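Local coordinates for periplasmic branched-chain amino acid-binding protein (Burkholderia mallei, PDB 3I09), which probably binds branched-chain amino acids or related small molecules in the periplasm for an ABC transporter, and holds acetoacetic acid in this crystal, at residues 253-257 / 333-337; 264-268 / 280-284. All blocks are in the same frame, centred on the assembly; numbering follows the deposited sequence.

Interaction 1: residues 253-257 / 333-337; sequences WYWNR and MYLME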
loop_
_atom_site.group_PDB
_atom_site.type_symbol
_atom_site.label_atom_id
_atom_site.label_comp_id
_atom_site.label_asym_id
_atom_site.label_seq_id
_atom_site.Cartn_x
_atom_site.Cartn_y
_atom_site.Cartn_z
ATOM N N TRP A 253 -5.744 6.694 -3.854
ATOM C CA TRP A 253 -7.212 6.738 -4.028
ATOM C C TRP A 253 -7.827 7.337 -2.792
ATOM O O TRP A 253 -7.289 7.187 -1.687
ATOM C CB TRP A 253 -7.736 5.327 -4.219
ATOM C CG TRP A 253 -9.173 5.197 -4.564
ATOM C CD1 TRP A 253 -9.705 5.182 -5.817
ATOM C CD2 TRP A 253 -10.264 5.006 -3.659
ATOM N NE1 TRP A 253 -11.072 5.006 -5.757
ATOM C CE2 TRP A 253 -11.435 4.878 -4.435
ATOM C CE3 TRP A 253 -10.369 4.931 -2.267
ATOM C CZ2 TRP A 253 -12.704 4.709 -3.856
ATOM C CZ3 TRP A 253 -11.625 4.691 -1.698
ATOM C CH2 TRP A 253 -12.769 4.616 -2.483
ATOM N N TYR A 254 -8.930 8.068 -2.988
ATOM C CA TYR A 254 -9.673 8.611 -1.862
ATOM C C TYR A 254 -11.143 8.632 -2.241
ATOM O O TYR A 254 -11.526 8.900 -3.425
ATOM C CB TYR A 254 -9.159 9.999 -1.384
ATOM C CG TYR A 254 -9.191 11.102 -2.421
ATOM C CD1 TYR A 254 -8.319 11.100 -3.505
ATOM C CD2 TYR A 254 -10.096 12.156 -2.313
ATOM C CE1 TYR A 254 -8.343 12.128 -4.450
ATOM C CE2 TYR A 254 -10.127 13.171 -3.248
ATOM C CZ TYR A 254 -9.254 13.150 -4.312
ATOM O OH TYR A 254 -9.306 14.148 -5.252
ATOM N N TRP A 255 -11.957 8.297 -1.244
ATOM C CA TRP A 255 -13.382 8.030 -1.472
ATOM C C TRP A 255 -14.105 9.213 -2.107
ATOM O O TRP A 255 -15.034 9.017 -2.885
ATOM C CB TRP A 255 -14.047 7.603 -0.149
ATOM C CG TRP A 255 -14.161 8.701 0.855
ATOM C CD1 TRP A 255 -13.261 9.063 1.837
ATOM C CD2 TRP A 255 -15.253 9.585 0.960
ATOM N NE1 TRP A 255 -13.754 10.129 2.549
ATOM C CE2 TRP A 255 -14.969 10.487 2.016
ATOM C CE3 TRP A 255 -16.453 9.724 0.244
ATOM C CZ2 TRP A 255 -15.855 11.509 2.384
ATOM C CZ3 TRP A 255 -17.316 10.773 0.592
ATOM C CH2 TRP A 255 -17.022 11.630 1.665
ATOM N N ASN A 256 -13.685 10.424 -1.771
ATOM C CA ASN A 256 -14.406 11.620 -2.215
ATOM C C ASN A 256 -13.800 12.269 -3.463
ATOM O O ASN A 256 -14.128 13.396 -3.785
ATOM C CB ASN A 256 -14.459 12.665 -1.096
ATOM C CG ASN A 256 -15.623 13.650 -1.267
ATOM O OD1 ASN A 256 -16.629 13.326 -1.906
ATOM N ND2 ASN A 256 -15.498 14.867 -0.675
ATOM N N ARG A 257 -12.917 11.560 -4.161
ATOM C CA ARG A 257 -12.257 12.103 -5.366
ATOM C C ARG A 257 -13.234 12.486 -6.444
ATOM O O ARG A 257 -13.129 13.595 -6.992
ATOM C CB ARG A 257 -11.259 11.089 -5.967
ATOM C CG ARG A 257 -10.507 11.589 -7.218
ATOM C CD ARG A 257 -9.487 10.550 -7.788
ATOM N NE ARG A 257 -10.203 9.364 -8.268
ATOM C CZ ARG A 257 -9.680 8.136 -8.433
ATOM N NH1 ARG A 257 -8.391 7.877 -8.198
ATOM N NH2 ARG A 257 -10.458 7.155 -8.858
HETATM N N MSE A 333 -0.824 9.016 -8.917
HETATM C CA MSE A 333 -0.828 9.116 -7.479
HETATM C C MSE A 333 -1.251 10.549 -7.106
HETATM O O MSE A 333 -1.234 11.459 -7.969
HETATM C CB MSE A 333 0.562 8.777 -6.930
HETATM C CG MSE A 333 1.030 7.370 -7.232
HETATM SE SE MSE A 333 -0.014 5.939 -6.319
HETATM C CE MSE A 333 0.654 6.172 -4.616
ATOM N N TYR A 334 -1.646 10.760 -5.846
ATOM C CA TYR A 334 -2.163 12.053 -5.380
ATOM C C TYR A 334 -1.370 12.543 -4.180
ATOM O O TYR A 334 -1.234 11.814 -3.183
ATOM C CB TYR A 334 -3.660 11.933 -5.015
ATOM C CG TYR A 334 -4.425 11.410 -6.203
ATOM C CD1 TYR A 334 -4.721 12.246 -7.263
ATOM C CD2 TYR A 334 -4.726 10.052 -6.324
ATOM C CE1 TYR A 334 -5.341 11.787 -8.388
ATOM C CE2 TYR A 334 -5.343 9.571 -7.451
ATOM C CZ TYR A 334 -5.652 10.440 -8.478
ATOM O OH TYR A 334 -6.247 9.972 -9.618
ATOM N N LEU A 335 -0.890 13.773 -4.266
ATOM C CA LEU A 335 -0.286 14.485 -3.130
ATOM C C LEU A 335 -1.431 15.239 -2.477
ATOM O O LEU A 335 -2.085 16.056 -3.126
ATOM C CB LEU A 335 0.757 15.474 -3.622
ATOM C CG LEU A 335 1.605 16.159 -2.546
ATOM C CD1 LEU A 335 2.465 15.089 -1.815
ATOM C CD2 LEU A 335 2.472 17.255 -3.147
HETATM N N MSE A 336 -1.698 14.945 -1.209
HETATM C CA MSE A 336 -2.792 15.575 -0.490
HETATM C C MSE A 336 -2.356 16.236 0.776
HETATM O O MSE A 336 -1.288 15.918 1.338
HETATM C CB MSE A 336 -3.822 14.506 -0.224
HETATM C CG MSE A 336 -4.100 13.993 -1.623
HETATM SE SE MSE A 336 -5.630 13.245 -1.803
HETATM C CE MSE A 336 -5.206 11.862 -0.636
ATOM N N GLU A 337 -3.164 17.202 1.204
ATOM C CA GLU A 337 -2.929 17.833 2.478
ATOM C C GLU A 337 -4.138 17.564 3.372
ATOM O O GLU A 337 -5.279 17.657 2.928
ATOM C CB GLU A 337 -2.666 19.343 2.319
ATOM C CG GLU A 337 -2.376 20.006 3.636
ATOM C CD GLU A 337 -2.102 21.528 3.546
ATOM O OE1 GLU A 337 -2.619 22.174 2.611
ATOM O OE2 GLU A 337 -1.427 22.062 4.463
#

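Interaction 2: residues 264-268 / 280-284; sequences WAQRY and QAADY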
loop_
_atom_site.group_PDB
_atom_site.type_symbol
_atom_site.label_atom_id
_atom_site.label_comp_id
_atom_site.label_asym_id
_atom_site.label_seq_id
_atom_site.Cartn_x
_atom_site.Cartn_y
_atom_site.Cartn_z
ATOM N N TRP A 264 -18.745 3.802 -5.339
ATOM C CA TRP A 264 -18.226 2.554 -4.792
ATOM C C TRP A 264 -18.110 2.600 -3.265
ATOM O O TRP A 264 -18.479 1.642 -2.573
ATOM C CB TRP A 264 -16.883 2.192 -5.428
ATOM C CG TRP A 264 -16.455 0.861 -4.965
ATOM C CD1 TRP A 264 -16.885 -0.327 -5.461
ATOM C CD2 TRP A 264 -15.560 0.542 -3.868
ATOM N NE1 TRP A 264 -16.314 -1.354 -4.777
ATOM C CE2 TRP A 264 -15.513 -0.859 -3.782
ATOM C CE3 TRP A 264 -14.830 1.300 -2.950
ATOM C CZ2 TRP A 264 -14.726 -1.531 -2.850
ATOM C CZ3 TRP A 264 -14.007 0.630 -2.033
ATOM C CH2 TRP A 264 -14.002 -0.773 -1.963
ATOM N N ALA A 265 -17.674 3.738 -2.730
ATOM C CA ALA A 265 -17.531 3.903 -1.297
ATOM C C ALA A 265 -18.858 3.772 -0.576
ATOM O O ALA A 265 -18.909 3.216 0.527
ATOM C CB ALA A 265 -16.863 5.248 -0.943
ATOM N N GLN A 266 -19.929 4.212 -1.225
ATOM C CA GLN A 266 -21.272 4.024 -0.662
ATOM C C GLN A 266 -21.636 2.559 -0.493
ATOM O O GLN A 266 -22.243 2.181 0.526
ATOM C CB GLN A 266 -22.319 4.703 -1.557
ATOM C CG GLN A 266 -22.363 6.214 -1.423
ATOM C CD GLN A 266 -23.451 6.811 -2.287
ATOM O OE1 GLN A 266 -23.569 6.485 -3.463
ATOM N NE2 GLN A 266 -24.267 7.688 -1.701
ATOM N N ARG A 267 -21.314 1.733 -1.505
ATOM C CA ARG A 267 -21.548 0.274 -1.444
ATOM C C ARG A 267 -20.716 -0.375 -0.350
ATOM O O ARG A 267 -21.197 -1.243 0.408
ATOM C CB ARG A 267 -21.256 -0.374 -2.778
ATOM C CG ARG A 267 -22.117 0.202 -3.908
ATOM C CD ARG A 267 -21.903 -0.509 -5.216
ATOM N NE ARG A 267 -22.292 -1.911 -5.093
ATOM C CZ ARG A 267 -21.596 -2.930 -5.599
ATOM N NH1 ARG A 267 -20.492 -2.719 -6.279
ATOM N NH2 ARG A 267 -22.013 -4.169 -5.401
ATOM N N TYR A 268 -19.460 0.051 -0.239
ATOM C CA TYR A 268 -18.610 -0.413 0.874
ATOM C C TYR A 268 -19.150 -0.050 2.268
ATOM O O TYR A 268 -19.255 -0.900 3.152
ATOM C CB TYR A 268 -17.186 0.101 0.664
ATOM C CG TYR A 268 -16.183 -0.394 1.685
ATOM C CD1 TYR A 268 -15.957 0.300 2.871
ATOM C CD2 TYR A 268 -15.470 -1.569 1.459
ATOM C CE1 TYR A 268 -15.022 -0.166 3.805
ATOM C CE2 TYR A 268 -14.544 -2.057 2.376
ATOM C CZ TYR A 268 -14.309 -1.351 3.535
ATOM O OH TYR A 268 -13.406 -1.827 4.453
ATOM N N GLN A 280 -8.432 -1.075 0.519
ATOM C CA GLN A 280 -9.684 -1.780 0.382
ATOM C C GLN A 280 -10.287 -1.593 -1.019
ATOM O O GLN A 280 -10.732 -2.566 -1.650
ATOM C CB GLN A 280 -10.626 -1.363 1.526
ATOM C CG GLN A 280 -10.136 -1.950 2.874
ATOM C CD GLN A 280 -10.381 -1.117 4.110
ATOM O OE1 GLN A 280 -10.804 0.052 4.053
ATOM N NE2 GLN A 280 -10.116 -1.733 5.276
ATOM N N ALA A 281 -10.222 -0.366 -1.531
ATOM C CA ALA A 281 -10.548 -0.076 -2.951
ATOM C C ALA A 281 -9.708 -0.869 -3.937
ATOM O O ALA A 281 -10.222 -1.534 -4.865
ATOM C CB ALA A 281 -10.412 1.464 -3.236
ATOM N N ALA A 282 -8.392 -0.820 -3.748
ATOM C CA ALA A 282 -7.447 -1.567 -4.609
ATOM C C ALA A 282 -7.656 -3.088 -4.562
ATOM O O ALA A 282 -7.548 -3.755 -5.596
ATOM C CB ALA A 282 -6.021 -1.218 -4.243
ATOM N N ASP A 283 -7.997 -3.636 -3.380
ATOM C CA ASP A 283 -8.331 -5.054 -3.259
ATOM C C ASP A 283 -9.454 -5.437 -4.235
ATOM O O ASP A 283 -9.345 -6.445 -4.973
ATOM C CB ASP A 283 -8.782 -5.422 -1.830
ATOM C CG ASP A 283 -7.665 -5.401 -0.780
ATOM O OD1 ASP A 283 -6.476 -5.567 -1.120
ATOM O OD2 ASP A 283 -8.030 -5.215 0.434
ATOM N N TYR A 284 -10.548 -4.664 -4.210
ATOM C CA TYR A 284 -11.674 -4.899 -5.102
ATOM C C TYR A 284 -11.210 -4.776 -6.565
ATOM O O TYR A 284 -11.477 -5.664 -7.386
ATOM C CB TYR A 284 -12.821 -3.940 -4.779
ATOM C CG TYR A 284 -14.041 -4.041 -5.671
ATOM C CD1 TYR A 284 -13.994 -3.640 -6.990
ATOM C CD2 TYR A 284 -15.257 -4.531 -5.179
ATOM C CE1 TYR A 284 -15.119 -3.724 -7.819
ATOM C CE2 TYR A 284 -16.406 -4.579 -5.992
ATOM C CZ TYR A 284 -16.300 -4.208 -7.314
ATOM O OH TYR A 284 -17.377 -4.282 -8.117
#

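Interaction 1: residues 253-257 / 333-337
The ring of Tyr254 packs with one face against the selenium of Met336, a selenomethionine: SE lies 4.1 Å from the ring centroid and 21° off the ring normal, so the contact is over the face, and SE comes within 3.8 Å of Tyr254 CD1. The same tyrosine turns its edge to the face of Tyr334, with centroids 5.9 Å apart, planes at 74°, and Tyr254 CE1 at 4.4 Å from Tyr334 CG; this is a T-shaped pair. Tyr334 and Met336 can share one ring because they are two residues apart on a strand and both point their CA-to-CB bonds toward 253-257. A type I turn from Tyr254 to Arg257, closed by Arg257 N to Tyr254 O at 3.1 Å, brings Arg257 round to Tyr334, where Arg257 NH1 donates a weak hydrogen bond to Tyr334 OH (3.3 Å, 121° at the hydrogen). The CA-to-CB bond of Trp253 points away from the strand; its NE1 bonds to Phe317 O and its ring packs on Ala281 of helix 278-297. Tyr334 and Met336 make backbone hydrogen bonds to Asp251 and Leu249 of strand 248-251. A Met-aromatic contact and an edge-to-face tyrosine pair thus fold the loop leaving strand 248-251 against that strand's own neighbour, in the antiparallel sheet (248-251, 329-338, 351-357) of this type I periplasmic binding protein.

Interaction 2: residues 264-268 / 280-284
This is a largely buried helix-helix contact between helices 259-272 and 278-297, which follow each other in the chain and pack almost at right angles. The axes of segments 264-268 and 280-284 make an angle of 99° and approach to 11.7 Å, a separation bridged by large side chains. Trp264 does most of the bridging, with 94 Å² of its surface covered. Its indole edge meets the face of Tyr284 (five-membered ring to tyrosine centroid 4.5 Å, planes at 68°, Trp264 NE1 to Tyr284 CD2 3.4 Å), while Trp264 CZ3 reaches Ala281 CB at 3.9 Å; the small alanine lets the indole come close to the second helix. One helical turn after Trp264, Tyr268 sets its OH 3.1 Å from Gln280 CD, a close packing contact without hydrogen-bond geometry. The amide of Gln280 is instead bonded to Ser277 N and to the carbonyls of Asp19 and Asp21. At the margin, Arg267 (salt bridge) and Tyr284 OH (hydrogen bond) converge on Asp35. Phe317 stacks on Trp264 and also meets Tyr284, completing an aromatic cluster at a near-orthogonal corner between two consecutive helices, which pack on helix 22-36 of the type I periplasmic binding protein fold.

Overall arrangement
Interaction 1 and interaction 2 lie 14 Å apart between centres and meet directly: Trp253 CD2 is 3.6 Å from Ala281 CB, Trp253 CH2 is 3.9 Å from Trp264 CE3, and Trp255 CB is 3.8 Å from Ala265 CB. In sequence, the two helices of interaction 2 fall between the loop and the strand joined in interaction 1. Both contacts use an edge-to-face aromatic pair, but the loop-to-strand contact is only partly buried and adds selenium over a ring and a weak hydrogen bond, whereas the helix-helix contact is mostly buried and lacks direct hydrogen bonds. Phe317 ties them further, accepting from Trp253 through its carbonyl and stacking its ring on Trp264.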